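Local coordinates for protein restriction endonuclease S subunits (Thermoanaerobacter tengcongensis, PDB 3OKG) that probably serves as the DNA-recognition subunit of a type I restriction-modification system, working with methyltransferase M subunits, at residues V289-V302 and R324-L338. Residues are numbered along the deposited sequence; the frame is centred on the assembly and turned at random.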
loop_
_atom_site.group_PDB
_atom_site.type_symbol
_atom_site.label_atom_id
_atom_site.label_comp_id
_atom_site.label_asym_id
_atom_site.label_seq_id
_atom_site.Cartn_x
_atom_site.Cartn_y
_atom_site.Cartn_z
ATOM N N VAL A 289 -9.122 -7.012 -30.398
ATOM C CA VAL A 289 -9.338 -7.353 -29.013
ATOM C C VAL A 289 -9.181 -8.846 -28.871
ATOM O O VAL A 289 -9.655 -9.603 -29.720
ATOM C CB VAL A 289 -10.768 -6.905 -28.579
ATOM C CG1 VAL A 289 -11.097 -7.413 -27.178
ATOM C CG2 VAL A 289 -10.875 -5.366 -28.641
ATOM N N LEU A 290 -8.492 -9.283 -27.822
ATOM C CA LEU A 290 -8.324 -10.709 -27.570
ATOM C C LEU A 290 -9.232 -11.073 -26.418
ATOM O O LEU A 290 -9.372 -10.305 -25.466
ATOM C CB LEU A 290 -6.857 -11.051 -27.218
ATOM C CG LEU A 290 -5.773 -10.593 -28.201
ATOM C CD1 LEU A 290 -4.384 -10.785 -27.616
ATOM C CD2 LEU A 290 -5.886 -11.322 -29.541
ATOM N N ILE A 291 -9.849 -12.240 -26.484
ATOM C CA ILE A 291 -10.757 -12.643 -25.416
ATOM C C ILE A 291 -10.550 -14.115 -25.092
ATOM O O ILE A 291 -10.287 -14.910 -25.986
ATOM C CB ILE A 291 -12.220 -12.360 -25.794
ATOM C CG1 ILE A 291 -13.151 -12.626 -24.612
ATOM C CG2 ILE A 291 -12.627 -13.162 -27.026
ATOM C CD1 ILE A 291 -14.483 -11.914 -24.731
ATOM N N SER A 292 -10.638 -14.467 -23.812
ATOM C CA SER A 292 -10.419 -15.841 -23.384
ATOM C C SER A 292 -11.679 -16.640 -23.624
ATOM O O SER A 292 -12.749 -16.243 -23.196
ATOM C CB SER A 292 -10.051 -15.896 -21.903
ATOM O OG SER A 292 -10.021 -17.236 -21.441
ATOM N N VAL A 293 -11.557 -17.768 -24.313
ATOM C CA VAL A 293 -12.736 -18.576 -24.624
ATOM C C VAL A 293 -12.676 -19.923 -23.912
ATOM O O VAL A 293 -13.489 -20.810 -24.179
ATOM C CB VAL A 293 -12.887 -18.787 -26.146
ATOM C CG1 VAL A 293 -13.257 -17.477 -26.824
ATOM C CG2 VAL A 293 -11.586 -19.350 -26.746
ATOM N N ARG A 294 -11.728 -20.057 -22.987
ATOM C CA ARG A 294 -11.445 -21.341 -22.351
ATOM C C ARG A 294 -11.839 -21.654 -20.903
ATOM O O ARG A 294 -12.875 -22.267 -20.651
ATOM C CB ARG A 294 -9.951 -21.665 -22.464
ATOM C CG ARG A 294 -9.618 -22.685 -23.541
ATOM C CD ARG A 294 -10.865 -23.128 -24.287
ATOM N NE ARG A 294 -10.710 -24.457 -24.872
ATOM C CZ ARG A 294 -9.700 -25.277 -24.605
ATOM N NH1 ARG A 294 -8.748 -24.907 -23.759
ATOM N NH2 ARG A 294 -9.639 -26.469 -25.183
ATOM N N ALA A 295 -10.930 -21.312 -19.994
ATOM C CA ALA A 295 -11.057 -21.669 -18.592
ATOM C C ALA A 295 -11.633 -20.514 -17.803
ATOM O O ALA A 295 -12.702 -20.642 -17.205
ATOM C CB ALA A 295 -9.707 -22.080 -18.025
ATOM N N PRO A 296 -10.915 -19.397 -17.769
ATOM C CA PRO A 296 -11.424 -18.172 -17.145
ATOM C C PRO A 296 -12.042 -17.325 -18.242
ATOM O O PRO A 296 -11.374 -16.457 -18.803
ATOM C CB PRO A 296 -10.158 -17.505 -16.610
ATOM C CG PRO A 296 -9.222 -18.633 -16.357
ATOM C CD PRO A 296 -9.504 -19.648 -17.428
ATOM N N VAL A 297 -13.302 -17.596 -18.560
ATOM C CA VAL A 297 -13.889 -17.097 -19.802
ATOM C C VAL A 297 -14.279 -15.622 -19.708
ATOM O O VAL A 297 -14.815 -15.179 -18.694
ATOM C CB VAL A 297 -15.120 -17.930 -20.214
ATOM C CG1 VAL A 297 -15.942 -17.209 -21.273
ATOM C CG2 VAL A 297 -14.684 -19.300 -20.705
ATOM N N GLY A 298 -14.003 -14.863 -20.768
ATOM C CA GLY A 298 -14.441 -13.478 -20.841
ATOM C C GLY A 298 -13.353 -12.440 -20.644
ATOM O O GLY A 298 -13.497 -11.290 -21.069
ATOM N N SER A 299 -12.264 -12.830 -19.989
ATOM C CA SER A 299 -11.149 -11.910 -19.780
ATOM C C SER A 299 -10.581 -11.425 -21.112
ATOM O O SER A 299 -10.612 -12.144 -22.113
ATOM C CB SER A 299 -10.045 -12.576 -18.952
ATOM O OG SER A 299 -8.893 -11.760 -18.948
ATOM N N THR A 300 -10.008 -10.229 -21.092
ATOM C CA THR A 300 -9.688 -9.484 -22.297
ATOM C C THR A 300 -8.288 -8.838 -22.337
ATOM O O THR A 300 -7.731 -8.428 -21.313
ATOM C CB THR A 300 -10.739 -8.355 -22.451
ATOM O OG1 THR A 300 -11.692 -8.710 -23.462
ATOM C CG2 THR A 300 -10.076 -7.062 -22.813
ATOM N N ASN A 301 -7.729 -8.748 -23.540
ATOM C CA ASN A 301 -6.545 -7.947 -23.815
ATOM C C ASN A 301 -6.651 -7.306 -25.200
ATOM O O ASN A 301 -7.556 -7.611 -25.968
ATOM C CB ASN A 301 -5.272 -8.810 -23.774
ATOM C CG ASN A 301 -4.386 -8.523 -22.559
ATOM O OD1 ASN A 301 -4.865 -8.219 -21.466
ATOM N ND2 ASN A 301 -3.085 -8.634 -22.756
ATOM N N VAL A 302 -5.716 -6.431 -25.532
ATOM C CA VAL A 302 -5.637 -5.902 -26.891
ATOM C C VAL A 302 -4.301 -6.271 -27.519
ATOM O O VAL A 302 -3.262 -6.195 -26.869
ATOM C CB VAL A 302 -5.798 -4.372 -26.905
ATOM C CG1 VAL A 302 -5.262 -3.776 -28.200
ATOM C CG2 VAL A 302 -7.264 -3.995 -26.687
ATOM N N ARG A 324 -12.733 0.271 -31.423
ATOM C CA ARG A 324 -12.066 -0.742 -30.626
ATOM C C ARG A 324 -12.399 -0.579 -29.153
ATOM O O ARG A 324 -12.740 -1.532 -28.440
ATOM C CB ARG A 324 -10.546 -0.567 -30.789
ATOM C CG ARG A 324 -9.756 -1.383 -29.814
ATOM C CD ARG A 324 -8.390 -1.703 -30.375
ATOM N NE ARG A 324 -7.371 -0.721 -30.037
ATOM C CZ ARG A 324 -7.091 0.341 -30.776
ATOM N NH1 ARG A 324 -7.776 0.567 -31.893
ATOM N NH2 ARG A 324 -6.123 1.174 -30.394
ATOM N N PHE A 325 -12.268 0.649 -28.684
ATOM C CA PHE A 325 -12.454 0.893 -27.258
ATOM C C PHE A 325 -13.902 0.858 -26.780
ATOM O O PHE A 325 -14.157 0.597 -25.598
ATOM C CB PHE A 325 -11.715 2.160 -26.848
ATOM C CG PHE A 325 -10.214 1.981 -26.896
ATOM C CD1 PHE A 325 -9.615 0.989 -26.135
ATOM C CD2 PHE A 325 -9.423 2.764 -27.717
ATOM C CE1 PHE A 325 -8.224 0.793 -26.172
ATOM C CE2 PHE A 325 -8.045 2.577 -27.763
ATOM C CZ PHE A 325 -7.451 1.581 -26.993
ATOM N N TRP A 326 -14.846 1.069 -27.699
ATOM C CA TRP A 326 -16.282 0.859 -27.361
ATOM C C TRP A 326 -16.506 -0.621 -27.072
ATOM O O TRP A 326 -17.108 -1.003 -26.054
ATOM C CB TRP A 326 -17.176 1.321 -28.525
ATOM C CG TRP A 326 -18.670 1.207 -28.279
ATOM C CD1 TRP A 326 -19.539 0.299 -28.859
ATOM C CD2 TRP A 326 -19.471 2.033 -27.419
ATOM N NE1 TRP A 326 -20.830 0.520 -28.410
ATOM C CE2 TRP A 326 -20.818 1.588 -27.538
ATOM C CE3 TRP A 326 -19.192 3.133 -26.590
ATOM C CZ2 TRP A 326 -21.863 2.169 -26.824
ATOM C CZ3 TRP A 326 -20.243 3.717 -25.881
ATOM C CH2 TRP A 326 -21.561 3.237 -26.006
ATOM N N LEU A 327 -15.997 -1.454 -27.979
ATOM C CA LEU A 327 -16.045 -2.904 -27.821
ATOM C C LEU A 327 -15.398 -3.352 -26.507
ATOM O O LEU A 327 -15.962 -4.146 -25.757
ATOM C CB LEU A 327 -15.313 -3.580 -28.988
ATOM C CG LEU A 327 -15.242 -5.108 -28.928
ATOM C CD1 LEU A 327 -16.641 -5.697 -28.764
ATOM C CD2 LEU A 327 -14.564 -5.665 -30.175
ATOM N N LEU A 328 -14.202 -2.835 -26.236
ATOM C CA LEU A 328 -13.470 -3.209 -25.033
ATOM C C LEU A 328 -14.238 -2.886 -23.750
ATOM O O LEU A 328 -14.325 -3.718 -22.841
ATOM C CB LEU A 328 -12.107 -2.505 -25.005
ATOM C CG LEU A 328 -11.088 -3.133 -24.058
ATOM C CD1 LEU A 328 -10.902 -4.586 -24.424
ATOM C CD2 LEU A 328 -9.733 -2.394 -24.122
ATOM N N TYR A 329 -14.756 -1.670 -23.644
ATOM C CA TYR A 329 -15.556 -1.320 -22.470
ATOM C C TYR A 329 -16.762 -2.235 -22.314
ATOM O O TYR A 329 -17.127 -2.623 -21.203
ATOM C CB TYR A 329 -16.042 0.115 -22.548
ATOM C CG TYR A 329 -15.062 1.094 -21.952
ATOM C CD1 TYR A 329 -14.465 2.068 -22.742
ATOM C CD2 TYR A 329 -14.722 1.027 -20.601
ATOM C CE1 TYR A 329 -13.555 2.974 -22.204
ATOM C CE2 TYR A 329 -13.804 1.923 -20.050
ATOM C CZ TYR A 329 -13.226 2.879 -20.861
ATOM O OH TYR A 329 -12.327 3.766 -20.329
ATOM N N TYR A 330 -17.394 -2.570 -23.436
ATOM C CA TYR A 330 -18.606 -3.403 -23.384
ATOM C C TYR A 330 -18.266 -4.796 -22.876
ATOM O O TYR A 330 -18.924 -5.309 -21.979
ATOM C CB TYR A 330 -19.230 -3.502 -24.771
ATOM C CG TYR A 330 -20.613 -4.132 -24.776
ATOM C CD1 TYR A 330 -21.639 -3.595 -24.026
ATOM C CD2 TYR A 330 -20.882 -5.257 -25.559
ATOM C CE1 TYR A 330 -22.911 -4.164 -24.036
ATOM C CE2 TYR A 330 -22.141 -5.830 -25.575
ATOM C CZ TYR A 330 -23.146 -5.283 -24.828
ATOM O OH TYR A 330 -24.404 -5.833 -24.834
ATOM N N LEU A 331 -17.214 -5.390 -23.433
ATOM C CA LEU A 331 -16.780 -6.724 -23.028
ATOM C C LEU A 331 -16.376 -6.775 -21.561
ATOM O O LEU A 331 -16.633 -7.762 -20.873
ATOM C CB LEU A 331 -15.609 -7.208 -23.889
ATOM C CG LEU A 331 -15.877 -7.461 -25.375
ATOM C CD1 LEU A 331 -14.560 -7.774 -26.075
ATOM C CD2 LEU A 331 -16.906 -8.571 -25.623
ATOM N N HIS A 332 -15.753 -5.708 -21.085
ATOM C CA HIS A 332 -15.355 -5.623 -19.683
ATOM C C HIS A 332 -16.597 -5.570 -18.811
ATOM O O HIS A 332 -16.718 -6.350 -17.874
ATOM C CB HIS A 332 -14.446 -4.413 -19.433
ATOM C CG HIS A 332 -13.761 -4.437 -18.100
ATOM N ND1 HIS A 332 -13.975 -3.477 -17.132
ATOM C CD2 HIS A 332 -12.873 -5.313 -17.569
ATOM C CE1 HIS A 332 -13.243 -3.755 -16.068
ATOM N NE2 HIS A 332 -12.565 -4.864 -16.306
ATOM N N TYR A 333 -17.521 -4.664 -19.136
ATOM C CA TYR A 333 -18.806 -4.572 -18.454
ATOM C C TYR A 333 -19.567 -5.901 -18.434
ATOM O O TYR A 333 -20.256 -6.203 -17.470
ATOM C CB TYR A 333 -19.658 -3.472 -19.092
ATOM C CG TYR A 333 -21.104 -3.429 -18.656
ATOM C CD1 TYR A 333 -21.455 -3.114 -17.346
ATOM C CD2 TYR A 333 -22.123 -3.667 -19.570
ATOM C CE1 TYR A 333 -22.790 -3.058 -16.957
ATOM C CE2 TYR A 333 -23.448 -3.619 -19.196
ATOM C CZ TYR A 333 -23.784 -3.318 -17.896
ATOM O OH TYR A 333 -25.125 -3.279 -17.553
ATOM N N LEU A 334 -19.440 -6.688 -19.501
ATOM C CA LEU A 334 -20.123 -7.973 -19.604
ATOM C C LEU A 334 -19.356 -9.123 -18.957
ATOM O O LEU A 334 -19.778 -10.273 -19.056
ATOM C CB LEU A 334 -20.342 -8.352 -21.071
ATOM C CG LEU A 334 -21.327 -7.588 -21.959
ATOM C CD1 LEU A 334 -21.527 -8.364 -23.269
ATOM C CD2 LEU A 334 -22.650 -7.353 -21.241
ATOM N N GLU A 335 -18.223 -8.841 -18.322
ATOM C CA GLU A 335 -17.362 -9.933 -17.863
ATOM C C GLU A 335 -18.071 -10.975 -16.965
ATOM O O GLU A 335 -17.910 -12.177 -17.169
ATOM C CB GLU A 335 -16.072 -9.410 -17.218
ATOM C CG GLU A 335 -14.984 -10.480 -17.099
ATOM C CD GLU A 335 -13.599 -9.904 -16.829
ATOM O OE1 GLU A 335 -12.675 -10.698 -16.542
ATOM O OE2 GLU A 335 -13.430 -8.666 -16.905
ATOM N N PRO A 336 -18.855 -10.517 -15.977
ATOM C CA PRO A 336 -19.588 -11.468 -15.123
ATOM C C PRO A 336 -20.492 -12.412 -15.916
ATOM O O PRO A 336 -20.538 -13.604 -15.612
ATOM C CB PRO A 336 -20.436 -10.566 -14.230
ATOM C CG PRO A 336 -19.707 -9.254 -14.202
ATOM C CD PRO A 336 -19.021 -9.119 -15.535
ATOM N N GLU A 337 -21.209 -11.890 -16.908
ATOM C CA GLU A 337 -22.050 -12.739 -17.752
ATOM C C GLU A 337 -21.205 -13.678 -18.604
ATOM O O GLU A 337 -21.466 -14.881 -18.658
ATOM C CB GLU A 337 -22.989 -11.907 -18.644
ATOM C CG GLU A 337 -23.762 -12.748 -19.673
ATOM C CD GLU A 337 -24.555 -11.908 -20.671
ATOM O OE1 GLU A 337 -25.528 -11.240 -20.253
ATOM O OE2 GLU A 337 -24.213 -11.931 -21.880
ATOM N N LEU A 338 -20.193 -13.133 -19.267
ATOM C CA LEU A 338 -19.346 -13.937 -20.135
ATOM C C LEU A 338 -18.672 -15.058 -19.356
ATOM O O LEU A 338 -18.419 -16.132 -19.901
ATOM C CB LEU A 338 -18.281 -13.074 -20.808
ATOM C CG LEU A 338 -18.740 -12.164 -21.943
ATOM C CD1 LEU A 338 -17.540 -11.409 -22.502
ATOM C CD2 LEU A 338 -19.424 -12.977 -23.028
#
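Gly298, in the type II turn from Pro296 to Ser299, brings bare backbone against a helix: its CA lies 3.9 Å from Leu338 CB, so that backbone and leucine meet directly. Its positive phi (106°) is the kind the third position of such a turn commonly adopts. Beside it, Leu338 CD1 meets Ile291 CD1 at 3.8 Å, the two side chains crossing at about a right angle. Farther along, Val289 sends its two methyls different ways. Val289 CG1, anti to the backbone N (chi1 173°), meets Leu331 CD1 tip to tip and also touches Leu328 CD1. Val289 CG2 turns to Leu327 CD2, 4.0 Å away. Leu328 spans both strands, since its other methyl, CD2, packs on Val302 CG2 at 3.9 Å. At the margin Arg324, bent at chi3 (91°), lays NE 4.1 Å from Val302 CG1. The extended chain of Glu335 brings OE1 to 3.8 Å from Ser299 CA. Helix 324-333 thus packs lengthwise on the hairpin of strands 289-292 and 300-302, within a DNA specificity domain; Trp326 and Tyr329 touch the long helix 365-388 instead. Because the close contacts among the side chains are mostly between aliphatic carbons, the contact is held mainly by hydrophobic packing.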